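Local coordinates for protein putative 2,3,4,5-tetrahydropyridine-2-carboxylate N- succinyltransferase (Campylobacter jejuni, PDB 2RIJ) that probably transfers a succinyl group from succinyl-CoA to tetrahydrodipicolinate, the first step of the succinylase route to diaminopimelate and lysine, at residues A[40-45]-A[177-182]; A[61-66]-A[91-96]; A[79-84]-A[124-129]. All coordinates share one frame; numbering follows the deposited sequence. Where two conformers were deposited one is given.

Contact 1. Residues A[40-45]-A[177-182]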
loop_
_atom_site.group_PDB
_atom_site.type_symbol
_atom_site.label_atom_id
_atom_site.label_comp_id
_atom_site.label_asym_id
_atom_site.label_seq_id
_atom_site.Cartn_x
_atom_site.Cartn_y
_atom_site.Cartn_z
ATOM N N LYS A 40 -61.305 -10.019 -21.184
ATOM C CA LYS A 40 -61.345 -9.107 -22.327
ATOM C C LYS A 40 -61.412 -7.639 -21.914
ATOM O O LYS A 40 -61.174 -6.771 -22.720
ATOM C CB LYS A 40 -62.486 -9.475 -23.290
ATOM C CG LYS A 40 -62.211 -10.755 -24.113
ATOM N N ASN A 41 -61.663 -7.353 -20.650
ATOM C CA ASN A 41 -61.550 -5.969 -20.187
ATOM C C ASN A 41 -60.150 -5.561 -19.738
ATOM O O ASN A 41 -59.914 -4.403 -19.393
ATOM C CB ASN A 41 -62.522 -5.744 -19.039
ATOM C CG ASN A 41 -63.952 -6.012 -19.451
ATOM O OD1 ASN A 41 -64.445 -5.448 -20.436
ATOM N ND2 ASN A 41 -64.622 -6.893 -18.713
ATOM N N LYS A 42 -59.238 -6.521 -19.689
ATOM C CA LYS A 42 -57.856 -6.259 -19.303
ATOM C C LYS A 42 -57.138 -5.765 -20.541
ATOM O O LYS A 42 -57.149 -6.443 -21.551
ATOM C CB LYS A 42 -57.242 -7.554 -18.785
ATOM C CG LYS A 42 -56.084 -7.387 -17.857
ATOM C CD LYS A 42 -55.625 -8.755 -17.334
ATOM C CE LYS A 42 -56.506 -9.242 -16.177
ATOM N NZ LYS A 42 -56.269 -8.457 -14.912
ATOM N N ILE A 43 -56.587 -4.555 -20.486
ATOM C CA ILE A 43 -55.787 -4.009 -21.586
ATOM C C ILE A 43 -54.332 -4.439 -21.322
ATOM O O ILE A 43 -53.719 -4.041 -20.318
ATOM C CB ILE A 43 -55.888 -2.466 -21.684
ATOM C CG1 ILE A 43 -57.368 -1.996 -21.741
ATOM C CG2 ILE A 43 -55.054 -1.941 -22.851
ATOM C CD1 ILE A 43 -58.247 -2.736 -22.690
ATOM N N LEU A 44 -53.823 -5.300 -22.201
ATOM C CA LEU A 44 -52.476 -5.807 -22.139
ATOM C C LEU A 44 -51.420 -4.977 -22.862
ATOM O O LEU A 44 -50.242 -5.112 -22.535
ATOM C CB LEU A 44 -52.413 -7.231 -22.676
ATOM C CG LEU A 44 -53.485 -8.183 -22.152
ATOM C CD1 LEU A 44 -53.166 -9.530 -22.730
ATOM C CD2 LEU A 44 -53.479 -8.204 -20.644
ATOM N N GLN A 45 -51.834 -4.157 -23.824
ATOM C CA GLN A 45 -50.942 -3.307 -24.585
ATOM C C GLN A 45 -51.759 -2.293 -25.382
ATOM O O GLN A 45 -52.901 -2.565 -25.781
ATOM C CB GLN A 45 -50.091 -4.136 -25.570
ATOM C CG GLN A 45 -49.008 -3.324 -26.243
ATOM C CD GLN A 45 -48.052 -4.140 -27.090
ATOM O OE1 GLN A 45 -46.818 -3.964 -26.999
ATOM N NE2 GLN A 45 -48.600 -5.021 -27.935
ATOM N N PRO A 177 -49.036 -9.914 -26.544
ATOM C CA PRO A 177 -49.241 -10.324 -25.170
ATOM C C PRO A 177 -50.282 -11.449 -25.027
ATOM O O PRO A 177 -51.323 -11.464 -25.708
ATOM C CB PRO A 177 -49.674 -9.023 -24.469
ATOM C CG PRO A 177 -50.394 -8.231 -25.578
ATOM C CD PRO A 177 -49.670 -8.619 -26.847
ATOM N N ILE A 178 -49.990 -12.385 -24.135
ATOM C CA ILE A 178 -50.877 -13.488 -23.796
ATOM C C ILE A 178 -50.937 -13.599 -22.280
ATOM O O ILE A 178 -49.910 -13.672 -21.618
ATOM C CB ILE A 178 -50.346 -14.815 -24.361
ATOM C CG1 ILE A 178 -50.066 -14.670 -25.861
ATOM C CG2 ILE A 178 -51.316 -16.006 -23.996
ATOM C CD1 ILE A 178 -49.413 -15.887 -26.496
ATOM N N GLU A 179 -52.140 -13.606 -21.731
ATOM C CA GLU A 179 -52.333 -13.813 -20.296
ATOM C C GLU A 179 -51.754 -15.141 -19.872
ATOM O O GLU A 179 -51.968 -16.143 -20.535
ATOM C CB GLU A 179 -53.820 -13.792 -19.937
ATOM C CG GLU A 179 -54.534 -12.512 -20.260
ATOM C CD GLU A 179 -55.926 -12.467 -19.627
ATOM O OE1 GLU A 179 -56.011 -12.192 -18.408
ATOM O OE2 GLU A 179 -56.920 -12.721 -20.351
ATOM N N LEU A 180 -50.990 -15.146 -18.783
ATOM C CA LEU A 180 -50.387 -16.365 -18.266
ATOM C C LEU A 180 -51.489 -17.400 -17.940
ATOM O O LEU A 180 -51.314 -18.589 -18.177
ATOM C CB LEU A 180 -49.492 -16.069 -17.032
ATOM C CG LEU A 180 -48.226 -15.227 -17.371
ATOM C CD1 LEU A 180 -47.553 -14.702 -16.111
ATOM C CD2 LEU A 180 -47.255 -16.022 -18.223
ATOM N N GLU A 181 -52.627 -16.950 -17.424
ATOM C CA GLU A 181 -53.688 -17.870 -17.036
ATOM C C GLU A 181 -54.287 -18.552 -18.265
ATOM O O GLU A 181 -54.754 -19.689 -18.200
ATOM C CB GLU A 181 -54.750 -17.149 -16.208
ATOM C CG GLU A 181 -55.751 -18.076 -15.509
ATOM C CD GLU A 181 -55.097 -19.271 -14.752
ATOM O OE1 GLU A 181 -54.160 -19.098 -13.927
ATOM O OE2 GLU A 181 -55.552 -20.410 -14.990
ATOM N N TYR A 182 -54.234 -17.873 -19.400
ATOM C CA TYR A 182 -54.663 -18.475 -20.653
ATOM C C TYR A 182 -53.728 -19.649 -21.065
ATOM O O TYR A 182 -54.181 -20.697 -21.542
ATOM C CB TYR A 182 -54.746 -17.410 -21.762
ATOM C CG TYR A 182 -55.068 -18.019 -23.091
ATOM C CD1 TYR A 182 -56.387 -18.255 -23.463
ATOM C CD2 TYR A 182 -54.052 -18.434 -23.941
ATOM C CE1 TYR A 182 -56.691 -18.819 -24.672
ATOM C CE2 TYR A 182 -54.341 -19.019 -25.138
ATOM C CZ TYR A 182 -55.666 -19.193 -25.504
ATOM O OH TYR A 182 -55.940 -19.784 -26.694
#
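L44 lies against P177 where a classic beta bulge brings strand 43-48 up to the short strand 176-178. In the bulge, L44 and Q45 both face D34 of the partner strand 27-35, and both direct their CB toward P177 rather than to opposite sides of the sheet. The tight part of the contact is here. L44 CB sits 3.7 Å from P177 CG, while the branch ending in CD1 reaches P177 CB at 3.9 Å. The leucine CG stands anti to its own carbonyl carbon (chi1 -47°), which starts the side chain on the course that takes CD1 past the proline to E179. A branched apolar residue facing a rigid pyrrolidine ring suits this buried place, since neither has a polar side-chain atom that would need a partner. Q45 approaches the same ring from the other end, crossing it at about a right angle, with NE2 3.9 Å from P177 CD. Its extended chain passes the ring and places the amide between H211, which meets OE1, and D34, which accepts from NE2, so the buried amide is satisfied at both ends.

The K42 side is looser and partly exposed. A glycerol lies about 4 Å from the side chain of K42. E179, at the N-cap position of helix 180-192, has its CG 4.1 Å from L44 CD1. Its carboxylate is held by OE2, which accepts from the backbone N-H groups of both L38 and N39 in the turn that precedes K42. The bent lysine chain meets the acid through methylene groups, and its ammonium turns aside: K42 CD is 3.6 Å from E179 OE1, whereas K42 NZ stays 5.1 Å from that same oxygen, too far for a salt bridge.

Contact 2. Residues A[61-66]-A[91-96]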
loop_
_atom_site.group_PDB
_atom_site.type_symbol
_atom_site.label_atom_id
_atom_site.label_comp_id
_atom_site.label_asym_id
_atom_site.label_seq_id
_atom_site.Cartn_x
_atom_site.Cartn_y
_atom_site.Cartn_z
ATOM N N ALA A 61 -59.893 18.609 -30.314
ATOM C CA ALA A 61 -61.214 19.200 -30.046
ATOM C C ALA A 61 -62.300 18.419 -30.792
ATOM O O ALA A 61 -63.342 18.121 -30.211
ATOM C CB ALA A 61 -61.248 20.664 -30.456
ATOM N N ILE A 62 -62.025 18.069 -32.060
ATOM C CA ILE A 62 -62.976 17.322 -32.894
ATOM C C ILE A 62 -63.221 15.962 -32.262
ATOM O O ILE A 62 -64.342 15.541 -32.190
ATOM C CB ILE A 62 -62.504 17.155 -34.380
ATOM C CG1 ILE A 62 -62.407 18.509 -35.109
ATOM C CG2 ILE A 62 -63.410 16.195 -35.137
ATOM C CD1 ILE A 62 -63.688 19.409 -35.010
HETATM N N MSE A 63 -62.184 15.297 -31.768
HETATM C CA MSE A 63 -62.309 13.966 -31.156
HETATM C C MSE A 63 -63.085 13.999 -29.857
HETATM O O MSE A 63 -63.955 13.182 -29.614
HETATM C CB MSE A 63 -60.932 13.371 -30.826
HETATM C CG MSE A 63 -60.077 13.031 -32.012
HETATM SE SE MSE A 63 -60.971 11.970 -33.381
HETATM C CE MSE A 63 -61.945 10.657 -32.294
ATOM N N LEU A 64 -62.741 14.952 -28.998
ATOM C CA LEU A 64 -63.453 15.139 -27.735
ATOM C C LEU A 64 -64.924 15.460 -27.998
ATOM O O LEU A 64 -65.829 14.949 -27.308
ATOM C CB LEU A 64 -62.803 16.252 -26.918
ATOM C CG LEU A 64 -61.415 15.856 -26.378
ATOM C CD1 LEU A 64 -60.714 17.078 -25.806
ATOM C CD2 LEU A 64 -61.546 14.701 -25.357
ATOM N N GLU A 65 -65.172 16.311 -28.992
ATOM C CA GLU A 65 -66.550 16.635 -29.367
ATOM C C GLU A 65 -67.341 15.418 -29.919
ATOM O O GLU A 65 -68.535 15.330 -29.720
ATOM C CB GLU A 65 -66.566 17.792 -30.344
ATOM C CG GLU A 65 -67.944 18.218 -30.817
ATOM C CD GLU A 65 -68.821 18.832 -29.727
ATOM O OE1 GLU A 65 -68.339 19.139 -28.608
ATOM O OE2 GLU A 65 -70.024 19.032 -30.016
ATOM N N ALA A 66 -66.682 14.483 -30.597
ATOM C CA ALA A 66 -67.362 13.298 -31.071
ATOM C C ALA A 66 -68.013 12.547 -29.897
ATOM O O ALA A 66 -69.113 12.047 -30.009
ATOM C CB ALA A 66 -66.402 12.402 -31.833
ATOM N N ASP A 91 -66.852 8.579 -37.952
ATOM C CA ASP A 91 -67.627 9.243 -39.006
ATOM C C ASP A 91 -67.931 10.719 -38.667
ATOM O O ASP A 91 -67.849 11.601 -39.536
ATOM C CB ASP A 91 -68.915 8.473 -39.273
ATOM C CG ASP A 91 -68.671 7.170 -40.019
ATOM O OD1 ASP A 91 -67.702 7.080 -40.817
ATOM O OD2 ASP A 91 -69.471 6.240 -39.809
ATOM N N PHE A 92 -68.227 10.987 -37.400
ATOM C CA PHE A 92 -68.443 12.338 -36.954
ATOM C C PHE A 92 -67.171 13.152 -37.200
ATOM O O PHE A 92 -67.247 14.251 -37.729
ATOM C CB PHE A 92 -68.783 12.397 -35.478
ATOM C CG PHE A 92 -68.903 13.801 -34.953
ATOM C CD1 PHE A 92 -70.076 14.501 -35.098
ATOM C CD2 PHE A 92 -67.840 14.427 -34.337
ATOM C CE1 PHE A 92 -70.175 15.820 -34.633
ATOM C CE2 PHE A 92 -67.938 15.710 -33.889
ATOM C CZ PHE A 92 -69.096 16.408 -34.034
ATOM N N ALA A 93 -66.020 12.628 -36.774
ATOM C CA ALA A 93 -64.745 13.358 -36.890
ATOM C C ALA A 93 -64.429 13.628 -38.375
ATOM O O ALA A 93 -64.131 14.747 -38.753
ATOM C CB ALA A 93 -63.587 12.568 -36.183
ATOM N N LEU A 94 -64.563 12.608 -39.222
ATOM C CA LEU A 94 -64.296 12.741 -40.657
ATOM C C LEU A 94 -65.214 13.725 -41.358
ATOM O O LEU A 94 -64.815 14.406 -42.332
ATOM C CB LEU A 94 -64.359 11.390 -41.344
ATOM C CG LEU A 94 -63.105 10.519 -41.140
ATOM C CD1 LEU A 94 -63.388 9.096 -41.591
ATOM C CD2 LEU A 94 -61.877 11.141 -41.826
ATOM N N SER A 95 -66.436 13.852 -40.865
ATOM C CA SER A 95 -67.335 14.848 -41.418
ATOM C C SER A 95 -66.917 16.283 -41.021
ATOM O O SER A 95 -66.985 17.193 -41.850
ATOM C CB SER A 95 -68.799 14.532 -41.080
ATOM O OG SER A 95 -69.123 14.852 -39.750
ATOM N N CYS A 96 -66.460 16.480 -39.780
ATOM C CA CYS A 96 -65.920 17.788 -39.355
ATOM C C CYS A 96 -64.676 18.142 -40.157
ATOM O O CYS A 96 -64.419 19.308 -40.418
ATOM C CB CYS A 96 -65.523 17.771 -37.885
ATOM S SG CYS A 96 -66.881 17.520 -36.773
#
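The F92 ring meets helix 57-69 at the backbone of I62 and A66: I62 O lies at its edge, in plane, 4.0 Å from F92 CE2, while A66 and E65 reach it obliquely. A66 is closest, its CA and CB each 3.5 Å from F92 CD2, and the small alanine suits a place where the ring lies this near the helix backbone. The phenyl starts toward it with CG anti to its backbone N (chi1 175°). E65 adds its CG, 3.9 Å from F92 CZ. Its carboxylate plane is turned 47° from the ring, and OE1 leads off to a salt bridge with K19.

The two helix segments run roughly antiparallel, 139° between their directions, with axes 9.1 Å apart. At the closest pairing, I62 with A93, the alanine CA lies 3.6 Å from I62 CG2, a place that suits a small residue; the other arm of this isoleucine puts CD1 3.8 Å from C96 CB. The selenomethionine M63, modelled in two conformers, may bring SE near A93 CB as well. L12 and I13 of helix 6-17 cover I62, and L112 of helix 107-117 covers A93.

Behind the packed ring, F92 O accepts from both S95 OG and C96 N of its own helix. Across the helices the contact is mainly apolar, small residues beside large ones, while the charge of E65 is answered outside it.

Contact 3. Residues A[79-84]-A[124-129]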
loop_
_atom_site.group_PDB
_atom_site.type_symbol
_atom_site.label_atom_id
_atom_site.label_comp_id
_atom_site.label_asym_id
_atom_site.label_seq_id
_atom_site.Cartn_x
_atom_site.Cartn_y
_atom_site.Cartn_z
ATOM N N SER A 79 -56.790 14.242 -14.827
ATOM C CA SER A 79 -55.493 14.390 -15.496
ATOM C C SER A 79 -55.486 13.793 -16.901
ATOM O O SER A 79 -54.606 14.075 -17.714
ATOM C CB SER A 79 -54.361 13.748 -14.675
ATOM O OG SER A 79 -54.678 12.430 -14.311
ATOM N N GLU A 80 -56.458 12.944 -17.181
ATOM C CA GLU A 80 -56.455 12.204 -18.426
ATOM C C GLU A 80 -57.865 11.822 -18.795
ATOM O O GLU A 80 -58.771 11.875 -17.950
ATOM C CB GLU A 80 -55.581 10.936 -18.274
ATOM C CG GLU A 80 -56.173 9.910 -17.304
ATOM C CD GLU A 80 -55.317 8.672 -17.214
ATOM O OE1 GLU A 80 -54.152 8.795 -16.764
ATOM O OE2 GLU A 80 -55.830 7.579 -17.554
ATOM N N PHE A 81 -58.041 11.453 -20.059
ATOM C CA PHE A 81 -59.315 10.955 -20.575
ATOM C C PHE A 81 -59.036 9.854 -21.581
ATOM O O PHE A 81 -58.197 10.009 -22.475
ATOM C CB PHE A 81 -60.188 12.117 -21.130
ATOM C CG PHE A 81 -61.391 11.661 -21.907
ATOM C CD1 PHE A 81 -62.547 11.245 -21.260
ATOM C CD2 PHE A 81 -61.383 11.672 -23.289
ATOM C CE1 PHE A 81 -63.662 10.836 -21.984
ATOM C CE2 PHE A 81 -62.493 11.261 -24.015
ATOM C CZ PHE A 81 -63.638 10.849 -23.349
ATOM N N VAL A 82 -59.697 8.710 -21.366
ATOM C CA VAL A 82 -59.582 7.534 -22.207
ATOM C C VAL A 82 -60.976 7.069 -22.577
ATOM O O VAL A 82 -61.833 6.938 -21.713
ATOM C CB VAL A 82 -58.857 6.394 -21.456
ATOM C CG1 VAL A 82 -58.736 5.149 -22.304
ATOM C CG2 VAL A 82 -57.467 6.861 -20.958
ATOM N N GLN A 83 -61.216 6.787 -23.850
ATOM C CA GLN A 83 -62.529 6.302 -24.268
ATOM C C GLN A 83 -62.441 5.484 -25.526
ATOM O O GLN A 83 -61.806 5.899 -26.489
ATOM C CB GLN A 83 -63.452 7.501 -24.526
ATOM C CG GLN A 83 -64.940 7.184 -24.581
ATOM C CD GLN A 83 -65.561 6.952 -23.201
ATOM O OE1 GLN A 83 -64.997 7.303 -22.168
ATOM N NE2 GLN A 83 -66.701 6.333 -23.195
ATOM N N THR A 84 -63.152 4.364 -25.543
ATOM C CA THR A 84 -63.270 3.491 -26.724
ATOM C C THR A 84 -63.986 4.224 -27.816
ATOM O O THR A 84 -65.002 4.873 -27.563
ATOM C CB THR A 84 -64.093 2.207 -26.368
ATOM O OG1 THR A 84 -63.361 1.449 -25.424
ATOM C CG2 THR A 84 -64.393 1.328 -27.595
ATOM N N PHE A 124 -60.128 0.243 -30.763
ATOM C CA PHE A 124 -59.475 1.527 -30.785
ATOM C C PHE A 124 -60.001 2.439 -29.688
ATOM O O PHE A 124 -61.200 2.437 -29.356
ATOM C CB PHE A 124 -59.658 2.190 -32.147
ATOM C CG PHE A 124 -59.208 1.361 -33.296
ATOM C CD1 PHE A 124 -57.885 1.324 -33.661
ATOM C CD2 PHE A 124 -60.131 0.661 -34.068
ATOM C CE1 PHE A 124 -57.445 0.541 -34.756
ATOM C CE2 PHE A 124 -59.715 -0.115 -35.162
ATOM C CZ PHE A 124 -58.382 -0.166 -35.516
ATOM N N SER A 125 -59.089 3.211 -29.112
ATOM C CA SER A 125 -59.417 4.104 -27.996
ATOM C C SER A 125 -58.680 5.425 -28.136
ATOM O O SER A 125 -57.486 5.467 -28.453
ATOM C CB SER A 125 -59.052 3.487 -26.642
ATOM O OG SER A 125 -59.928 2.437 -26.263
ATOM N N PHE A 126 -59.410 6.506 -27.909
ATOM C CA PHE A 126 -58.821 7.820 -27.786
ATOM C C PHE A 126 -58.229 7.982 -26.392
ATOM O O PHE A 126 -58.832 7.599 -25.375
ATOM C CB PHE A 126 -59.872 8.875 -28.013
ATOM C CG PHE A 126 -59.353 10.272 -27.959
ATOM C CD1 PHE A 126 -58.625 10.795 -29.013
ATOM C CD2 PHE A 126 -59.592 11.068 -26.846
ATOM C CE1 PHE A 126 -58.181 12.102 -28.966
ATOM C CE2 PHE A 126 -59.132 12.362 -26.787
ATOM C CZ PHE A 126 -58.454 12.892 -27.849
ATOM N N VAL A 127 -57.016 8.507 -26.351
ATOM C CA VAL A 127 -56.248 8.621 -25.113
ATOM C C VAL A 127 -55.700 10.027 -25.095
ATOM O O VAL A 127 -55.066 10.439 -26.038
ATOM C CB VAL A 127 -55.093 7.586 -25.065
ATOM C CG1 VAL A 127 -54.358 7.637 -23.743
ATOM C CG2 VAL A 127 -55.634 6.172 -25.350
ATOM N N CYS A 128 -55.982 10.775 -24.038
ATOM C CA CYS A 128 -55.388 12.087 -23.892
ATOM C C CYS A 128 -55.005 12.427 -22.460
ATOM O O CYS A 128 -55.603 11.931 -21.499
ATOM C CB CYS A 128 -56.253 13.174 -24.538
ATOM S SG CYS A 128 -57.606 13.783 -23.574
ATOM N N LEU A 129 -53.979 13.270 -22.349
ATOM C CA LEU A 129 -53.521 13.806 -21.087
ATOM C C LEU A 129 -53.882 15.285 -21.023
ATOM O O LEU A 129 -53.544 16.051 -21.933
ATOM C CB LEU A 129 -52.009 13.635 -20.920
ATOM C CG LEU A 129 -51.436 12.240 -21.087
ATOM C CD1 LEU A 129 -49.899 12.263 -20.873
ATOM C CD2 LEU A 129 -52.108 11.301 -20.130
HETATM O O HOH W 1 -61.135 0.092 -27.150
#
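F81 and F126 both hold CG anti to the backbone N (chi1 169° and -178°), which sets how each ring starts out from its strand; both residues point to the same face of an antiparallel strand pair. There the two side chains cross at about a right angle and meet rim to rim, F81 CD2 4.0 Å from F126 CD2. C128 SG touches F81 CB on this face at 3.9 Å and lies at the edge of the F81 ring, near its plane.

Backbone bonds join the strands in two hydrogen-bonded pairs. F81 N gives to C128 O at 2.9 Å and C128 N returns to F81 O at 2.8 Å; Q83 and F126 repeat the exchange, the bond from F126 N to Q83 O being more bent, at 141°. Between these pairs V82 faces V127, their CG2 and CG1 4.2 Å apart, on the opposite face, against E139 of helix 138-149. The beta-branched valines suit such extended backbones.

At the end of the pair, T84 OG1 binds a water at 3.1 Å; this water probably also meets S125 OG, although S125 has two conformers.

The chemistry thus divides: the amides of F81, Q83, F126 and C128 bond one another, and the face carrying F81, F126 and C128 is largely apolar, with Q83 beside F67 of helix 57-69.

In the fold
Contacts 2 and 3 form one continuous core, their centres 14 Å apart: L64 CD2 of helix 57-69 lies 3.7 Å from F126 CE2, so this helix rests on the face of F81 and F126. Along the chain their segments alternate. Contact 1 reaches the same sheet through strand 43-48, about 7 Å from contact 3 at the nearest atoms, but stays about 17 Å from contact 2 by the same measure; its long chain loop encloses both. It links this N-terminal sheet to the middle region. All three lie away from the predicted acyl-anhydride residue E258 and the predicted succinyl-CoA site, whose residues come later in the chain, from E258 on.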